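Local coordinates for sugar kinase (Agrobacterium tumefaciens, PDB 2RBC), which probably phosphorylates a sugar or related carbohydrate with ATP, as a putative ribokinase-like member of the pfkB family of carbohydrate kinases, at residues A73-R78 / G275-G280; T262-E267 / A303-T308; V296-V301 / E321-M326. All coordinates share one frame; numbering follows the deposited sequence.

Interaction 1. Residues A73-R78 / G275-G280; sequences AYAVHR and GDIFHG. With SO4 (sulfate ion), chain D.
Ala75 turns its methyl toward helix 274-287 and meets backbone more than side chain: CB lies 3.8 Å from Ile277 CA, and Gly280 CA sits close by on the next turn. With only a methyl on one side and a bare glycine on the other, the short helix axes approach to 7.6 Å and cross at -55°. Val76 flanks the alanine. Its chi1 of 169° sets CG2 beside the backbone N, and this branch presses on Gly280 O at 3.3 Å. Ile277, with CG1 beside its own backbone N, brings that atom alongside the Ala75 methyl, 4.1 Å from CB. At the far end of 73-78, Arg78 leaves the interface: its chain is bent at chi2 and chi3, and CG lies over one face of the Tyr74 ring, 3.6 Å above the plane and offset toward the rim. The guanidinium then meets a sulfate ion at its edge, through a good bond from NH2 to sulfate O1 (2.9 Å) and a weak one from NH1 to O2. Gly275 and Asp276 belong to an Ala-Ala-Gly-Asp sequence that resembles the Gly-Asp motif of the pfkB family's C-terminal signature, here at the start of helix 274-287. Around this buried pair, Ile277 also rests on Ala302 and Lys306 of helix 292-307, while Asp276 and His279 touch Asp188 of strand 185-189.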
loop_
_atom_site.group_PDB
_atom_site.type_symbol
_atom_site.label_atom_id
_atom_site.label_comp_id
_atom_site.label_asym_id
_atom_site.label_seq_id
_atom_site.Cartn_x
_atom_site.Cartn_y
_atom_site.Cartn_z
ATOM N N ALA A 73 -8.024 14.095 -15.675
ATOM C CA ALA A 73 -9.008 14.988 -15.089
ATOM C C ALA A 73 -8.371 16.080 -14.210
ATOM O O ALA A 73 -8.752 17.226 -14.278
ATOM C CB ALA A 73 -10.115 14.200 -14.314
ATOM N N TYR A 74 -7.448 15.679 -13.327
ATOM C CA TYR A 74 -6.716 16.618 -12.525
ATOM C C TYR A 74 -5.987 17.655 -13.385
ATOM O O TYR A 74 -6.026 18.839 -13.099
ATOM C CB TYR A 74 -5.758 15.876 -11.613
ATOM C CG TYR A 74 -4.993 16.770 -10.677
ATOM C CD1 TYR A 74 -5.653 17.553 -9.746
ATOM C CD2 TYR A 74 -3.622 16.837 -10.730
ATOM C CE1 TYR A 74 -4.970 18.392 -8.897
ATOM C CE2 TYR A 74 -2.911 17.650 -9.850
ATOM C CZ TYR A 74 -3.595 18.439 -8.949
ATOM O OH TYR A 74 -2.892 19.248 -8.070
ATOM N N ALA A 75 -5.354 17.217 -14.454
ATOM C CA ALA A 75 -4.685 18.129 -15.390
ATOM C C ALA A 75 -5.654 19.115 -16.040
ATOM O O ALA A 75 -5.341 20.295 -16.181
ATOM C CB ALA A 75 -3.920 17.335 -16.452
ATOM N N VAL A 76 -6.839 18.650 -16.431
ATOM C CA VAL A 76 -7.851 19.558 -16.966
ATOM C C VAL A 76 -8.138 20.689 -15.979
ATOM O O VAL A 76 -8.163 21.857 -16.368
ATOM C CB VAL A 76 -9.171 18.819 -17.361
ATOM C CG1 VAL A 76 -10.299 19.864 -17.661
ATOM C CG2 VAL A 76 -8.920 17.913 -18.578
ATOM N N HIS A 77 -8.381 20.332 -14.718
ATOM C CA HIS A 77 -8.608 21.294 -13.658
ATOM C C HIS A 77 -7.432 22.269 -13.487
ATOM O O HIS A 77 -7.610 23.493 -13.491
ATOM C CB HIS A 77 -8.846 20.557 -12.340
ATOM C CG HIS A 77 -8.726 21.427 -11.143
ATOM N ND1 HIS A 77 -9.647 22.409 -10.843
ATOM C CD2 HIS A 77 -7.800 21.459 -10.161
ATOM C CE1 HIS A 77 -9.280 23.006 -9.722
ATOM N NE2 HIS A 77 -8.155 22.453 -9.299
ATOM N N ARG A 78 -6.235 21.718 -13.375
ATOM C CA ARG A 78 -5.048 22.528 -13.136
ATOM C C ARG A 78 -4.809 23.509 -14.279
ATOM O O ARG A 78 -4.310 24.613 -14.050
ATOM C CB ARG A 78 -3.824 21.657 -12.984
ATOM C CG ARG A 78 -3.820 20.807 -11.709
ATOM C CD ARG A 78 -3.581 21.669 -10.492
ATOM N NE ARG A 78 -2.179 22.072 -10.425
ATOM C CZ ARG A 78 -1.676 22.931 -9.554
ATOM N NH1 ARG A 78 -2.455 23.545 -8.690
ATOM N NH2 ARG A 78 -0.381 23.224 -9.585
ATOM N N GLY A 275 2.172 11.244 -19.196
ATOM C CA GLY A 275 1.243 11.027 -20.335
ATOM C C GLY A 275 -0.166 11.461 -20.018
ATOM O O GLY A 275 -0.843 12.056 -20.838
ATOM N N ASP A 276 -0.602 11.212 -18.794
ATOM C CA ASP A 276 -1.917 11.670 -18.337
ATOM C C ASP A 276 -2.059 13.190 -18.291
ATOM O O ASP A 276 -3.093 13.763 -18.669
ATOM C CB ASP A 276 -2.223 11.114 -16.951
ATOM C CG ASP A 276 -2.107 9.596 -16.890
ATOM O OD1 ASP A 276 -2.454 8.959 -17.906
ATOM O OD2 ASP A 276 -1.686 9.053 -15.841
ATOM N N ILE A 277 -1.026 13.854 -17.813
ATOM C CA ILE A 277 -1.045 15.305 -17.821
ATOM C C ILE A 277 -1.105 15.785 -19.269
ATOM O O ILE A 277 -1.819 16.750 -19.575
ATOM C CB ILE A 277 0.161 15.896 -17.041
ATOM C CG1 ILE A 277 -0.121 15.982 -15.530
ATOM C CG2 ILE A 277 0.512 17.318 -17.555
ATOM C CD1 ILE A 277 -0.776 14.740 -14.825
ATOM N N PHE A 278 -0.333 15.146 -20.152
ATOM C CA PHE A 278 -0.373 15.440 -21.586
ATOM C C PHE A 278 -1.791 15.309 -22.123
ATOM O O PHE A 278 -2.285 16.219 -22.747
ATOM C CB PHE A 278 0.593 14.533 -22.403
ATOM C CG PHE A 278 0.730 14.902 -23.888
ATOM C CD1 PHE A 278 -0.294 14.631 -24.796
ATOM C CD2 PHE A 278 1.910 15.495 -24.376
ATOM C CE1 PHE A 278 -0.173 14.989 -26.135
ATOM C CE2 PHE A 278 2.054 15.850 -25.734
ATOM C CZ PHE A 278 1.016 15.602 -26.608
ATOM N N HIS A 279 -2.433 14.171 -21.870
ATOM C CA HIS A 279 -3.762 13.895 -22.441
ATOM C C HIS A 279 -4.850 14.848 -21.968
ATOM O O HIS A 279 -5.688 15.304 -22.758
ATOM C CB HIS A 279 -4.171 12.451 -22.126
ATOM C CG HIS A 279 -3.229 11.448 -22.697
ATOM N ND1 HIS A 279 -2.851 10.315 -22.016
ATOM C CD2 HIS A 279 -2.539 11.436 -23.862
ATOM C CE1 HIS A 279 -1.955 9.650 -22.738
ATOM N NE2 HIS A 279 -1.756 10.303 -23.866
ATOM N N GLY A 280 -4.847 15.138 -20.680
ATOM C CA GLY A 280 -5.818 16.045 -20.107
ATOM C C GLY A 280 -5.636 17.444 -20.684
ATOM O O GLY A 280 -6.616 18.094 -20.997
HETATM S S SO4 D . -0.649 25.581 -6.480
HETATM O O1 SO4 D . 0.290 24.949 -7.409
HETATM O O2 SO4 D . -1.505 24.570 -5.855
HETATM O O3 SO4 D . 0.098 26.187 -5.376
HETATM O O4 SO4 D . -1.423 26.595 -7.211
#

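Interaction 2. Residues T262-E267 / A303-T308; sequences TTMQVE and AALKCT
With chi1 at -179° the side chain of selenomethionine Met264 sets out fully extended, until a turn at chi3 (76°) lays its terminal CE on helix 292-307, 3.7 Å from Ala304 CB. Val266, two residues on, has chi1 of -63°, which places CG1 beside its own N and CG2 in the crowded position between N and the carbonyl carbon; both methyls thereby face the helix. In this ribokinase-like fold the contact lays the extended loop that follows strand 258-261 along the C-terminal part of helix 292-307. Ala304 is the common floor: its CB receives Met264 CE, Met264 O and, at 3.9 Å, Val266 CG1. The other valine branch, CG2, settles over Ala304 O at 3.5 Å and also approaches Cys307. Met264 CE continues across to Leu305 CG, the two side chains meeting at a slant. Farther along, Val266 and Thr308 cross at about a right angle, with Val266 CB 3.7 Å from Thr308 CG2; Thr308 CG2 also packs against Glu267 O. Gln265 is turned away from the helix and folds back on its own loop, NE2 donating to Thr263 O from above the carbonyl plane and also to Pro245 O. Met264 is further backed by Trp329 of helix 319-330. Leu305 O accepts twice from Thr308: from the backbone N at 3.1 Å, and from OG1 at 2.6 Å, the hydroxyl lying in the carbonyl plane.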
loop_
_atom_site.group_PDB
_atom_site.type_symbol
_atom_site.label_atom_id
_atom_site.label_comp_id
_atom_site.label_asym_id
_atom_site.label_seq_id
_atom_site.Cartn_x
_atom_site.Cartn_y
_atom_site.Cartn_z
ATOM N N THR A 262 9.138 18.819 -30.896
ATOM C CA THR A 262 10.056 18.457 -29.840
ATOM C C THR A 262 9.460 18.926 -28.518
ATOM O O THR A 262 8.604 19.815 -28.495
ATOM C CB THR A 262 11.440 19.079 -30.067
ATOM O OG1 THR A 262 12.402 18.413 -29.248
ATOM C CG2 THR A 262 11.445 20.556 -29.747
ATOM N N THR A 263 9.900 18.317 -27.429
ATOM C CA THR A 263 9.480 18.731 -26.115
ATOM C C THR A 263 10.619 19.451 -25.384
ATOM O O THR A 263 11.768 19.489 -25.844
ATOM C CB THR A 263 8.844 17.594 -25.270
ATOM O OG1 THR A 263 8.284 18.195 -24.110
ATOM C CG2 THR A 263 9.849 16.496 -24.836
HETATM N N MSE A 264 10.239 20.092 -24.283
HETATM C CA MSE A 264 11.143 20.805 -23.406
HETATM C C MSE A 264 11.944 19.817 -22.578
HETATM O O MSE A 264 11.382 18.943 -21.912
HETATM C CB MSE A 264 10.345 21.708 -22.471
HETATM C CG MSE A 264 11.214 22.507 -21.550
HETATM SE SE MSE A 264 10.163 23.814 -20.550
HETATM C CE MSE A 264 9.271 22.659 -19.203
ATOM N N GLN A 265 13.255 19.974 -22.580
ATOM C CA GLN A 265 14.094 19.081 -21.832
ATOM C C GLN A 265 14.183 19.503 -20.363
ATOM O O GLN A 265 14.429 20.665 -20.047
ATOM C CB GLN A 265 15.461 18.945 -22.475
ATOM C CG GLN A 265 15.369 18.502 -23.954
ATOM C CD GLN A 265 14.692 17.140 -24.159
ATOM O OE1 GLN A 265 15.182 16.135 -23.662
ATOM N NE2 GLN A 265 13.559 17.112 -24.881
ATOM N N VAL A 266 13.903 18.565 -19.478
ATOM C CA VAL A 266 13.869 18.839 -18.075
ATOM C C VAL A 266 14.606 17.685 -17.403
ATOM O O VAL A 266 14.891 16.676 -18.037
ATOM C CB VAL A 266 12.410 18.939 -17.556
ATOM C CG1 VAL A 266 11.698 20.086 -18.224
ATOM C CG2 VAL A 266 11.664 17.606 -17.735
ATOM N N GLU A 267 14.878 17.817 -16.123
ATOM C CA GLU A 267 15.342 16.674 -15.384
ATOM C C GLU A 267 14.157 15.842 -14.960
ATOM O O GLU A 267 13.362 16.305 -14.169
ATOM C CB GLU A 267 16.066 17.089 -14.161
ATOM C CG GLU A 267 16.424 15.854 -13.371
ATOM C CD GLU A 267 17.326 16.160 -12.282
ATOM O OE1 GLU A 267 17.886 17.277 -12.308
ATOM O OE2 GLU A 267 17.438 15.300 -11.384
ATOM N N ALA A 303 3.400 18.377 -19.383
ATOM C CA ALA A 303 3.937 17.056 -19.012
ATOM C C ALA A 303 5.356 17.160 -18.502
ATOM O O ALA A 303 5.690 16.603 -17.481
ATOM C CB ALA A 303 3.855 16.086 -20.203
ATOM N N ALA A 304 6.183 17.937 -19.196
ATOM C CA ALA A 304 7.580 18.199 -18.795
ATOM C C ALA A 304 7.656 18.775 -17.378
ATOM O O ALA A 304 8.414 18.291 -16.530
ATOM C CB ALA A 304 8.303 19.116 -19.843
ATOM N N LEU A 305 6.846 19.783 -17.096
ATOM C CA LEU A 305 6.816 20.371 -15.781
ATOM C C LEU A 305 6.506 19.330 -14.724
ATOM O O LEU A 305 7.206 19.255 -13.696
ATOM C CB LEU A 305 5.815 21.535 -15.718
ATOM C CG LEU A 305 6.325 22.872 -16.284
ATOM C CD1 LEU A 305 5.128 23.771 -16.620
ATOM C CD2 LEU A 305 7.141 23.554 -15.283
ATOM N N LYS A 306 5.506 18.499 -14.986
ATOM C CA LYS A 306 5.086 17.516 -14.002
ATOM C C LYS A 306 6.217 16.535 -13.690
ATOM O O LYS A 306 6.307 16.031 -12.571
ATOM C CB LYS A 306 3.860 16.766 -14.505
ATOM C CG LYS A 306 3.244 15.774 -13.521
ATOM C CD LYS A 306 3.237 14.381 -14.092
ATOM C CE LYS A 306 4.612 13.747 -14.113
ATOM N NZ LYS A 306 5.129 13.436 -12.725
ATOM N N CYS A 307 7.076 16.283 -14.666
ATOM C CA CYS A 307 8.181 15.311 -14.512
ATOM C C CYS A 307 9.272 15.728 -13.547
ATOM O O CYS A 307 10.037 14.886 -13.075
ATOM C CB CYS A 307 8.808 14.945 -15.877
ATOM S SG CYS A 307 7.772 13.929 -16.924
ATOM N N THR A 308 9.317 17.013 -13.211
ATOM C CA THR A 308 10.328 17.557 -12.328
ATOM C C THR A 308 9.993 17.482 -10.859
ATOM O O THR A 308 10.790 17.904 -10.038
ATOM C CB THR A 308 10.630 19.021 -12.719
ATOM O OG1 THR A 308 9.475 19.830 -12.478
ATOM C CG2 THR A 308 11.031 19.083 -14.176
#

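Interaction 3. Residues V296-V301 / E321-M326; sequences VRLSSV and ETEEAM. With SO4 (sulfate ion), chain B.
Val296 O is gripped twice by Ser300, whose OG donates at 2.8 Å and whose backbone N donates at 2.9 Å from the opposite face of the carbonyl plane; the hydroxyl of this buried serine is thus satisfied within its own helix. The face turned to helix 319-330 is carried by Leu298 and Val301, which receive Thr322, Ala325 and Met326. Thr322 puts CG2 anti to its backbone N (chi1 -47° for OG1), so the methyl drives into the interface, 3.4 Å from Leu298 O and close to Leu298 CD1, while its OG1 bonds to Thr318 O, just ahead of helix 319-330. Val301 divides its branches: CG1 touches Ala325 CB at 3.7 Å and CG2 lies over Met326 CB. Selenomethionine Met326 reaches out extended and bends at chi3 (66°), which sets SE against the backbone of Leu298, 3.8 Å from its N, and CE beside Leu298 CD1, the two side chains crossing at about a right angle. The carboxylate of Glu323 curls toward Leu298 but forms its salt bridge with Arg319. Within these two segments Arg297 touches Met326 SE through CB; its NE bonds to Gln261 OE1, and its extended chain carries the guanidinium edge to a sulfate ion, NH2 to sulfate O2 at 2.9 Å, and Gln261 and Arg332 bond to the same ion. The short axes run 9.4 Å apart at 106°, a nearly perpendicular packing of the last two helices of the alpha/beta domain of this ribokinase-like fold.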
loop_
_atom_site.group_PDB
_atom_site.type_symbol
_atom_site.label_atom_id
_atom_site.label_comp_id
_atom_site.label_asym_id
_atom_site.label_seq_id
_atom_site.Cartn_x
_atom_site.Cartn_y
_atom_site.Cartn_z
ATOM N N VAL A 296 -0.257 20.490 -28.986
ATOM C CA VAL A 296 0.793 19.541 -28.714
ATOM C C VAL A 296 1.876 20.210 -27.869
ATOM O O VAL A 296 2.398 19.604 -26.963
ATOM C CB VAL A 296 1.368 18.962 -29.985
ATOM C CG1 VAL A 296 2.636 18.161 -29.673
ATOM C CG2 VAL A 296 0.341 18.081 -30.707
ATOM N N ARG A 297 2.250 21.437 -28.209
ATOM C CA ARG A 297 3.221 22.188 -27.404
ATOM C C ARG A 297 2.816 22.381 -25.955
ATOM O O ARG A 297 3.609 22.102 -25.051
ATOM C CB ARG A 297 3.483 23.572 -27.996
ATOM C CG ARG A 297 4.410 23.555 -29.142
ATOM C CD ARG A 297 4.357 24.828 -29.897
ATOM N NE ARG A 297 5.389 24.837 -30.908
ATOM C CZ ARG A 297 5.749 25.918 -31.585
ATOM N NH1 ARG A 297 5.148 27.080 -31.393
ATOM N NH2 ARG A 297 6.734 25.834 -32.446
ATOM N N LEU A 298 1.606 22.885 -25.732
ATOM C CA LEU A 298 1.117 23.124 -24.388
ATOM C C LEU A 298 1.098 21.834 -23.560
ATOM O O LEU A 298 1.517 21.849 -22.402
ATOM C CB LEU A 298 -0.294 23.733 -24.428
ATOM C CG LEU A 298 -0.897 24.251 -23.123
ATOM C CD1 LEU A 298 -0.241 25.539 -22.605
ATOM C CD2 LEU A 298 -2.428 24.382 -23.276
ATOM N N SER A 299 0.610 20.743 -24.162
ATOM C CA SER A 299 0.538 19.451 -23.499
ATOM C C SER A 299 1.922 18.914 -23.164
ATOM O O SER A 299 2.129 18.342 -22.074
ATOM C CB SER A 299 -0.190 18.461 -24.393
ATOM O OG SER A 299 -1.449 18.954 -24.767
ATOM N N SER A 300 2.860 19.107 -24.094
ATOM C CA SER A 300 4.240 18.715 -23.899
ATOM C C SER A 300 4.896 19.450 -22.745
ATOM O O SER A 300 5.556 18.830 -21.902
ATOM C CB SER A 300 5.077 18.967 -25.164
ATOM O OG SER A 300 4.649 18.098 -26.197
ATOM N N VAL A 301 4.743 20.770 -22.710
ATOM C CA VAL A 301 5.332 21.547 -21.645
ATOM C C VAL A 301 4.722 21.197 -20.292
ATOM O O VAL A 301 5.436 21.060 -19.292
ATOM C CB VAL A 301 5.244 23.093 -21.945
ATOM C CG1 VAL A 301 5.752 23.932 -20.768
ATOM C CG2 VAL A 301 6.058 23.408 -23.224
ATOM N N GLU A 321 1.760 28.578 -15.114
ATOM C CA GLU A 321 3.119 27.996 -15.062
ATOM C C GLU A 321 3.517 27.408 -16.399
ATOM O O GLU A 321 4.648 27.621 -16.856
ATOM C CB GLU A 321 3.263 26.927 -13.975
ATOM C CG GLU A 321 3.286 27.502 -12.600
ATOM C CD GLU A 321 3.090 26.509 -11.494
ATOM O OE1 GLU A 321 2.751 25.306 -11.720
ATOM O OE2 GLU A 321 3.278 26.960 -10.343
ATOM N N THR A 322 2.583 26.685 -17.029
ATOM C CA THR A 322 2.801 26.101 -18.362
ATOM C C THR A 322 2.983 27.183 -19.446
ATOM O O THR A 322 3.932 27.120 -20.256
ATOM C CB THR A 322 1.662 25.101 -18.760
ATOM O OG1 THR A 322 1.377 24.188 -17.670
ATOM C CG2 THR A 322 2.061 24.278 -20.034
ATOM N N GLU A 323 2.120 28.204 -19.435
ATOM C CA GLU A 323 2.209 29.269 -20.433
ATOM C C GLU A 323 3.546 30.001 -20.342
ATOM O O GLU A 323 4.164 30.312 -21.367
ATOM C CB GLU A 323 1.081 30.306 -20.307
ATOM C CG GLU A 323 -0.377 29.832 -20.477
ATOM C CD GLU A 323 -0.802 29.608 -21.878
ATOM O OE1 GLU A 323 0.030 29.869 -22.799
ATOM O OE2 GLU A 323 -1.978 29.154 -22.069
ATOM N N GLU A 324 3.993 30.300 -19.126
ATOM C CA GLU A 324 5.243 31.017 -18.955
ATOM C C GLU A 324 6.429 30.138 -19.334
ATOM O O GLU A 324 7.326 30.589 -19.999
ATOM C CB GLU A 324 5.377 31.554 -17.533
ATOM C CG GLU A 324 6.684 32.261 -17.198
ATOM C CD GLU A 324 7.005 33.444 -18.088
ATOM O OE1 GLU A 324 6.093 34.036 -18.702
ATOM O OE2 GLU A 324 8.195 33.802 -18.183
ATOM N N ALA A 325 6.432 28.883 -18.882
ATOM C CA ALA A 325 7.483 27.955 -19.263
ATOM C C ALA A 325 7.600 27.845 -20.781
ATOM O O ALA A 325 8.703 27.911 -21.371
ATOM C CB ALA A 325 7.240 26.564 -18.602
HETATM N N MSE A 326 6.448 27.759 -21.433
HETATM C CA MSE A 326 6.390 27.552 -22.860
HETATM C C MSE A 326 6.926 28.752 -23.605
HETATM O O MSE A 326 7.678 28.616 -24.562
HETATM C CB MSE A 326 4.958 27.250 -23.285
HETATM C CG MSE A 326 4.858 27.041 -24.778
HETATM SE SE MSE A 326 3.104 26.400 -25.278
HETATM C CE MSE A 326 2.006 27.959 -24.799
HETATM S S SO4 B . 9.907 24.125 -31.424
HETATM O O1 SO4 B . 10.324 25.311 -32.165
HETATM O O2 SO4 B . 8.572 23.724 -31.840
HETATM O O3 SO4 B . 10.799 22.993 -31.700
HETATM O O4 SO4 B . 9.903 24.482 -30.007
#

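Overall arrangement
From the N terminus, helix 68-78 comes first and waits almost two hundred residues, through most of the large sheet and two strands of the small one, until helix 274-287 closes interaction 1. Before that, the loop 262-267 has opened interaction 2, which closes only at 303-308; interactions 1 and 2 therefore cross. Interaction 3 begins at 296-301, after interaction 1 is complete, and ends at 321-326, so it follows interaction 1 in series but crosses interaction 2. Helix 292-307 serves both later contacts and touches Ile277 and Phe278 of helix 274-287. Leu305 links interactions 2 and 3 by packing on Thr322. Together the contacts join an early helix, the loop after strand 258-261 and the three C-terminal helices.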